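Local coordinates for protein muramidase (PDB 6ZM8) that is a fungal family 25 glycoside hydrolase, a lysozyme-type muramidase that cleaves peptidoglycan of bacterial cell walls, at residues Lys30-Phe42 with Ser67-Gly80. Sequence-based numbering, arbitrary orientation. Where two conformers were deposited one is given.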
ATOM      1  N   LYS A  30      -6.623   4.335   2.824  1.00  4.99           N
ATOM      2  CA  LYS A  30      -6.079   5.434   2.032  1.00  5.22           C
ATOM      3  C   LYS A  30      -5.899   6.667   2.900  1.00  5.11           C
ATOM      4  O   LYS A  30      -6.847   7.122   3.577  1.00  5.82           O
ATOM      5  CB  LYS A  30      -7.003   5.799   0.882  1.00  5.68           C
ATOM      6  CG  LYS A  30      -6.386   6.861  -0.043  1.00  6.35           C
ATOM      7  CD  LYS A  30      -7.182   7.077  -1.305  1.00  7.79           C
ATOM      8  CE  LYS A  30      -6.584   8.190  -2.155  1.00 10.04           C
ATOM      9  NZ  LYS A  30      -7.327   8.348  -3.408  1.00 12.58           N
ATOM     10  N   ALA A  31      -4.701   7.259   2.850  1.00  5.35           N
ATOM     11  CA  ALA A  31      -4.418   8.511   3.545  1.00  5.37           C
ATOM     12  C   ALA A  31      -4.386   9.668   2.568  1.00  5.50           C
ATOM     13  O   ALA A  31      -5.073  10.704   2.826  1.00  7.22           O
ATOM     14  CB  ALA A  31      -3.125   8.444   4.331  1.00  5.72           C
ATOM     15  N   THR A  32      -3.523   9.618   1.560  1.00  5.67           N
ATOM     16  CA  THR A  32      -3.173  10.773   0.758  1.00  5.71           C
ATOM     17  C   THR A  32      -3.109  10.427  -0.714  1.00  5.53           C
ATOM     18  O   THR A  32      -2.985   9.251  -1.110  1.00  5.74           O
ATOM     19  CB  THR A  32      -1.824  11.380   1.223  1.00  5.79           C
ATOM     20  OG1 THR A  32      -0.858  10.325   1.321  1.00  5.95           O
ATOM     21  CG2 THR A  32      -1.930  12.055   2.572  1.00  6.49           C
ATOM     22  N   GLU A  33      -3.124  11.485  -1.531  1.00  6.04           N
ATOM     23  CA  GLU A  33      -2.886  11.388  -2.961  1.00  6.27           C
ATOM     24  C   GLU A  33      -2.200  12.675  -3.403  1.00  6.52           C
ATOM     25  O   GLU A  33      -2.596  13.778  -2.979  1.00  7.72           O
ATOM     26  CB  GLU A  33      -4.200  11.168  -3.728  1.00  7.00           C
ATOM     27  CG  GLU A  33      -4.043  11.205  -5.241  1.00  7.87           C
ATOM     28  CD  GLU A  33      -5.282  10.767  -5.991  1.00 10.86           C
ATOM     29  OE1 GLU A  33      -6.185  10.097  -5.379  1.00 14.24           O
ATOM     30  OE2 GLU A  33      -5.308  11.101  -7.204  1.00 12.88           O
ATOM     31  N   GLY A  34      -1.161  12.550  -4.221  1.00  6.99           N
ATOM     32  CA  GLY A  34      -0.448  13.744  -4.613  1.00  7.89           C
ATOM     33  C   GLY A  34       0.104  14.501  -3.412  1.00  7.77           C
ATOM     34  O   GLY A  34       0.579  13.916  -2.469  1.00  7.80           O
ATOM     35  N   THR A  35       0.031  15.850  -3.496  1.00  9.21           N
ATOM     36  CA  THR A  35       0.447  16.690  -2.360  1.00  9.45           C
ATOM     37  C   THR A  35      -0.727  17.502  -1.816  1.00 12.05           C
ATOM     38  O   THR A  35      -0.483  18.385  -0.984  1.00 16.94           O
ATOM     39  CB  THR A  35       1.605  17.612  -2.673  1.00 10.77           C
ATOM     40  OG1 THR A  35       1.211  18.435  -3.784  1.00 12.05           O
ATOM     41  CG2 THR A  35       2.863  16.857  -3.005  1.00 12.30           C
ATOM     42  N   THR A  36      -1.947  17.234  -2.263  1.00 13.12           N
ATOM     43  CA  THR A  36      -3.133  18.149  -1.983  1.00 42.55           C
ATOM     44  C   THR A  36      -4.301  17.340  -1.402  1.00 14.84           C
ATOM     45  O   THR A  36      -5.237  17.993  -0.898  1.00 16.29           O
ATOM     46  CB  THR A  36      -3.568  18.971  -3.243  1.00 41.21           C
ATOM     47  OG1 THR A  36      -3.858  17.912  -4.213  1.00 42.64           O
ATOM     48  CG2 THR A  36      -2.461  19.801  -3.922  1.00 38.05           C
ATOM     49  N   PHE A  37      -4.333  16.026  -1.483  1.00  9.04           N
ATOM     50  CA  PHE A  37      -5.521  15.251  -1.111  1.00  8.14           C
ATOM     51  C   PHE A  37      -5.231  14.459   0.159  1.00  6.96           C
ATOM     52  O   PHE A  37      -4.310  13.614   0.159  1.00  6.94           O
ATOM     53  CB  PHE A  37      -5.890  14.313  -2.256  1.00  8.07           C
ATOM     54  CG  PHE A  37      -7.115  13.478  -1.972  1.00  8.08           C
ATOM     55  CD1 PHE A  37      -7.062  12.311  -1.236  1.00  8.92           C
ATOM     56  CD2 PHE A  37      -8.329  13.894  -2.470  1.00 10.35           C
ATOM     57  CE1 PHE A  37      -8.206  11.604  -1.010  1.00 10.12           C
ATOM     58  CE2 PHE A  37      -9.469  13.142  -2.285  1.00 12.11           C
ATOM     59  CZ  PHE A  37      -9.438  12.016  -1.519  1.00 11.06           C
ATOM     60  N   LYS A  38      -6.060  14.671   1.168  1.00  7.10           N
ATOM     61  CA  LYS A  38      -6.058  13.871   2.388  0.50  7.15           C
ATOM     62  C   LYS A  38      -7.455  13.294   2.514  1.00  6.93           C
ATOM     63  O   LYS A  38      -8.447  14.075   2.564  1.00  7.53           O
ATOM     64  CB  LYS A  38      -5.734  14.726   3.615  0.50  9.89           C
ATOM     65  CG  LYS A  38      -4.411  15.468   3.545  0.50 14.18           C
ATOM     66  CD  LYS A  38      -4.264  16.624   4.543  0.50 16.26           C
ATOM     67  CE  LYS A  38      -3.189  17.656   4.223  0.50 20.38           C
ATOM     68  NZ  LYS A  38      -3.551  18.599   3.122  0.50 17.29           N
ATOM     69  N   SER A  39      -7.604  11.986   2.566  1.00  6.78           N
ATOM     70  CA  SER A  39      -8.922  11.381   2.668  1.00  6.78           C
ATOM     71  C   SER A  39      -9.644  11.836   3.924  1.00  7.17           C
ATOM     72  O   SER A  39      -9.147  11.680   5.045  1.00  7.91           O
ATOM     73  CB  SER A  39      -8.775   9.870   2.741  1.00  7.26           C
ATOM     74  OG  SER A  39     -10.054   9.324   3.034  1.00  8.15           O
ATOM     75  N   SER A  40     -10.872  12.331   3.750  1.00  7.51           N
ATOM     76  CA  SER A  40     -11.668  12.761   4.913  1.00  8.89           C
ATOM     77  C   SER A  40     -12.132  11.583   5.763  1.00  8.77           C
ATOM     78  O   SER A  40     -12.560  11.816   6.880  1.00 11.43           O
ATOM     79  CB  SER A  40     -12.856  13.585   4.477  1.00 10.24           C
ATOM     80  OG  SER A  40     -13.679  12.830   3.669  1.00 11.06           O
ATOM     81  N   ALA A  41     -12.045  10.355   5.242  1.00  8.02           N
ATOM     82  CA  ALA A  41     -12.442   9.146   5.979  1.00  8.42           C
ATOM     83  C   ALA A  41     -11.296   8.544   6.787  1.00  7.86           C
ATOM     84  O   ALA A  41     -11.539   7.707   7.634  1.00  8.45           O
ATOM     85  CB  ALA A  41     -12.959   8.109   5.003  1.00  8.91           C
ATOM     86  N   PHE A  42     -10.058   8.973   6.508  1.00  7.57           N
ATOM     87  CA  PHE A  42      -8.895   8.278   7.081  1.00  7.34           C
ATOM     88  C   PHE A  42      -8.971   8.199   8.597  1.00  7.49           C
ATOM     89  O   PHE A  42      -8.743   7.144   9.184  1.00  7.61           O
ATOM     90  CB  PHE A  42      -7.603   8.977   6.624  1.00  7.85           C
ATOM     91  CG  PHE A  42      -6.392   8.401   7.293  1.00  7.64           C
ATOM     92  CD1 PHE A  42      -5.794   7.276   6.758  1.00  7.58           C
ATOM     93  CD2 PHE A  42      -5.880   8.971   8.445  1.00  9.09           C
ATOM     94  CE1 PHE A  42      -4.683   6.705   7.395  1.00  8.40           C
ATOM     95  CE2 PHE A  42      -4.768   8.397   9.066  1.00  9.84           C
ATOM     96  CZ  PHE A  42      -4.176   7.290   8.524  1.00  9.05           C
ATOM     97  N   SER A  67       4.526  16.189  -8.858  0.50  8.68           N
ATOM     98  CA  SER A  67       5.524  16.678  -7.904  0.50  8.16           C
ATOM     99  C   SER A  67       6.498  15.547  -7.693  0.50  8.36           C
ATOM    100  O   SER A  67       6.225  14.423  -8.172  0.50  8.65           O
ATOM    101  CB  SER A  67       4.860  17.123  -6.594  0.50  8.79           C
ATOM    102  OG  SER A  67       3.926  16.145  -6.131  0.50  8.24           O
ATOM    103  N   SER A  68       7.593  15.831  -6.998  1.00  9.23           N
ATOM    104  CA  SER A  68       8.621  14.829  -6.783  1.00  8.87           C
ATOM    105  C   SER A  68       8.117  13.690  -5.874  1.00  7.76           C
ATOM    106  O   SER A  68       7.201  13.847  -5.065  1.00  8.05           O
ATOM    107  CB  SER A  68       9.850  15.461  -6.168  1.00  9.16           C
ATOM    108  OG  SER A  68       9.595  15.840  -4.838  1.00  9.16           O
ATOM    109  N   GLY A  69       8.859  12.576  -5.974  1.00  7.34           N
ATOM    110  CA  GLY A  69       8.593  11.478  -5.062  1.00  6.92           C
ATOM    111  C   GLY A  69       8.858  11.888  -3.607  1.00  6.69           C
ATOM    112  O   GLY A  69       8.131  11.480  -2.701  1.00  6.99           O
ATOM    113  N   ALA A  70       9.907  12.678  -3.389  1.00  6.74           N
ATOM    114  CA  ALA A  70      10.230  13.131  -2.026  1.00  6.73           C
ATOM    115  C   ALA A  70       9.093  13.970  -1.464  1.00  6.49           C
ATOM    116  O   ALA A  70       8.727  13.831  -0.298  1.00  6.96           O
ATOM    117  CB  ALA A  70      11.533  13.915  -2.017  1.00  7.27           C
ATOM    118  N   ALA A  71       8.542  14.893  -2.278  1.00  6.88           N
ATOM    119  CA  ALA A  71       7.471  15.755  -1.776  1.00  6.99           C
ATOM    120  C   ALA A  71       6.269  14.916  -1.379  1.00  6.46           C
ATOM    121  O   ALA A  71       5.592  15.188  -0.372  1.00  7.00           O
ATOM    122  CB  ALA A  71       7.077  16.791  -2.818  1.00  8.25           C
ATOM    123  N   GLN A  72       5.958  13.891  -2.175  1.00  6.21           N
ATOM    124  CA  GLN A  72       4.801  13.048  -1.855  1.00  5.97           C
ATOM    125  C   GLN A  72       5.082  12.146  -0.644  1.00  5.92           C
ATOM    126  O   GLN A  72       4.159  11.911   0.145  1.00  6.07           O
ATOM    127  CB  GLN A  72       4.364  12.265  -3.095  1.00  5.81           C
ATOM    128  CG  GLN A  72       3.592  13.217  -4.011  1.00  6.33           C
ATOM    129  CD  GLN A  72       3.073  12.624  -5.299  1.00  6.09           C
ATOM    130  OE1 GLN A  72       2.489  11.526  -5.313  1.00  6.07           O
ATOM    131  NE2 GLN A  72       3.243  13.367  -6.366  1.00  7.04           N
ATOM    132  N   ALA A  73       6.323  11.667  -0.485  1.00  5.82           N
ATOM    133  CA  ALA A  73       6.630  10.898   0.713  1.00  5.92           C
ATOM    134  C   ALA A  73       6.496  11.757   1.968  1.00  6.01           C
ATOM    135  O   ALA A  73       5.986  11.282   2.990  1.00  6.35           O
ATOM    136  CB  ALA A  73       8.041  10.328   0.615  1.00  6.44           C
ATOM    137  N   ARG A  74       6.956  13.011   1.911  1.00  6.36           N
ATOM    138  CA  ARG A  74       6.805  13.908   3.062  1.00  6.92           C
ATOM    139  C   ARG A  74       5.332  14.147   3.357  1.00  6.68           C
ATOM    140  O   ARG A  74       4.912  14.158   4.532  1.00  7.54           O
ATOM    141  CB  ARG A  74       7.493  15.262   2.812  1.00  7.98           C
ATOM    142  CG  ARG A  74       8.991  15.229   2.907  1.00  9.40           C
ATOM    143  CD  ARG A  74       9.637  16.617   2.797  1.00 11.12           C
ATOM    144  NE  ARG A  74       9.683  17.112   1.422  1.00 15.05           N
ATOM    145  CZ  ARG A  74      10.680  16.869   0.507  1.00 14.14           C
ATOM    146  NH1 ARG A  74      11.648  16.041   0.883  1.00 17.36           N
ATOM    147  NH2 ARG A  74      10.605  17.323  -0.712  1.00 19.54           N
ATOM    148  N   TYR A  75       4.534  14.415   2.334  1.00  6.70           N
ATOM    149  CA  TYR A  75       3.105  14.685   2.535  1.00  6.98           C
ATOM    150  C   TYR A  75       2.417  13.466   3.152  1.00  6.71           C
ATOM    151  O   TYR A  75       1.640  13.579   4.102  1.00  8.13           O
ATOM    152  CB  TYR A  75       2.480  15.065   1.197  1.00  7.55           C
ATOM    153  CG  TYR A  75       1.040  15.486   1.297  1.00  8.24           C
ATOM    154  CD1 TYR A  75       0.678  16.644   1.929  1.00 12.12           C
ATOM    155  CD2 TYR A  75       0.026  14.734   0.729  1.00  7.73           C
ATOM    156  CE1 TYR A  75      -0.652  17.077   1.989  1.00 14.45           C
ATOM    157  CE2 TYR A  75      -1.300  15.129   0.778  1.00  8.72           C
ATOM    158  CZ  TYR A  75      -1.635  16.312   1.383  1.00 12.79           C
ATOM    159  OH  TYR A  75      -2.943  16.705   1.370  1.00 18.15           O
ATOM    160  N   PHE A  76       2.689  12.288   2.597  1.00  5.94           N
ATOM    161  CA  PHE A  76       2.121  11.046   3.125  1.00  5.79           C
ATOM    162  C   PHE A  76       2.530  10.818   4.579  1.00  6.04           C
ATOM    163  O   PHE A  76       1.676  10.559   5.444  1.00  6.53           O
ATOM    164  CB  PHE A  76       2.596   9.902   2.229  1.00  5.44           C
ATOM    165  CG  PHE A  76       2.208   8.535   2.699  1.00  4.99           C
ATOM    166  CD1 PHE A  76       0.886   8.195   3.006  1.00  5.17           C
ATOM    167  CD2 PHE A  76       3.175   7.520   2.744  1.00  5.40           C
ATOM    168  CE1 PHE A  76       0.554   6.888   3.334  1.00  5.06           C
ATOM    169  CE2 PHE A  76       2.827   6.214   3.063  1.00  5.70           C
ATOM    170  CZ  PHE A  76       1.512   5.895   3.352  1.00  5.54           C
ATOM    171  N   ALA A  77       3.840  10.901   4.873  1.00  6.28           N
ATOM    172  CA  ALA A  77       4.322  10.603   6.222  1.00  7.11           C
ATOM    173  C   ALA A  77       3.763  11.575   7.258  1.00  8.15           C
ATOM    174  O   ALA A  77       3.657  11.217   8.420  1.00 10.60           O
ATOM    175  CB  ALA A  77       5.824  10.579   6.254  1.00  8.06           C
ATOM    176  N   SER A  78       3.439  12.805   6.841  1.00  7.96           N
ATOM    177  CA  SER A  78       2.893  13.831   7.737  1.00  9.61           C
ATOM    178  C   SER A  78       1.382  13.737   7.904  1.00  8.56           C
ATOM    179  O   SER A  78       0.851  14.455   8.756  1.00 11.30           O
ATOM    180  CB  SER A  78       3.249  15.261   7.181  1.00 11.69           C
ATOM    181  OG  SER A  78       4.603  15.517   7.265  1.00 14.46           O
ATOM    182  N   ASN A  79       0.707  12.951   7.087  1.00  7.66           N
ATOM    183  CA  ASN A  79      -0.756  12.989   6.999  1.00  7.55           C
ATOM    184  C   ASN A  79      -1.355  11.581   6.996  1.00  7.12           C
ATOM    185  O   ASN A  79      -2.373  11.348   6.337  1.00  8.46           O
ATOM    186  CB  ASN A  79      -1.209  13.793   5.772  1.00  8.38           C
ATOM    187  CG  ASN A  79      -0.876  15.260   5.925  1.00  9.55           C
ATOM    188  OD1 ASN A  79      -1.529  15.969   6.715  1.00 11.71           O
ATOM    189  ND2 ASN A  79       0.116  15.709   5.245  1.00 11.80           N
ATOM    190  N   GLY A  80      -0.759  10.689   7.771  1.00  7.28           N
ATOM    191  CA  GLY A  80      -1.346   9.376   8.009  1.00  7.34           C
ATOM    192  C   GLY A  80      -0.402   8.220   7.813  1.00  6.40           C
ATOM    193  O   GLY A  80      -0.665   7.133   8.337  1.00  6.94           O
TER
HETATM  194  O   HOH W   1      -4.876  12.031   5.380  1.00 28.16           O
HETATM  195  O   HOH W   2       1.432  17.250  -6.181  1.00 21.80           O
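Y75 packs against the hairpin of strands 26-33 and 37-38. With CG anti to the backbone N (chi1 -175°), its ring leaves helix 69-78 toward the turn, and T35 O stands over one face, 3.3 Å from Y75 CE1. T32 CG2 fills the angle between this ring and N79, 3.6 Å from Y75 CE2 and 3.7 Å from N79 CB; the branched threonine sends OG1 to H60. A31, small enough for the close backbones, meets the F76 ring at its edge. Glycine suits position 80: a CB would clash with A31 CB and F42 CZ and, at these backbone angles, with the preceding carbonyl oxygen.

Among polar contacts, K38, in one of its two conformers, folds at chi4 (75°) to bring NZ in near the ring plane, donating to Y75 OH at 2.7 Å. N79 ND2 donates to Y75 O at 2.9 Å, on a lone pair. Replacing Y75 by an alanine would probably open a gap beneath the turn, leaving T35 O and T32 CG2 without their ring. A water joins A31 O to N79 O.

Helix 69-78, roughly antiparallel to strand 30-33 (146°), covers that strand's end and its hairpin on the TIM-barrel-like family 25 fold.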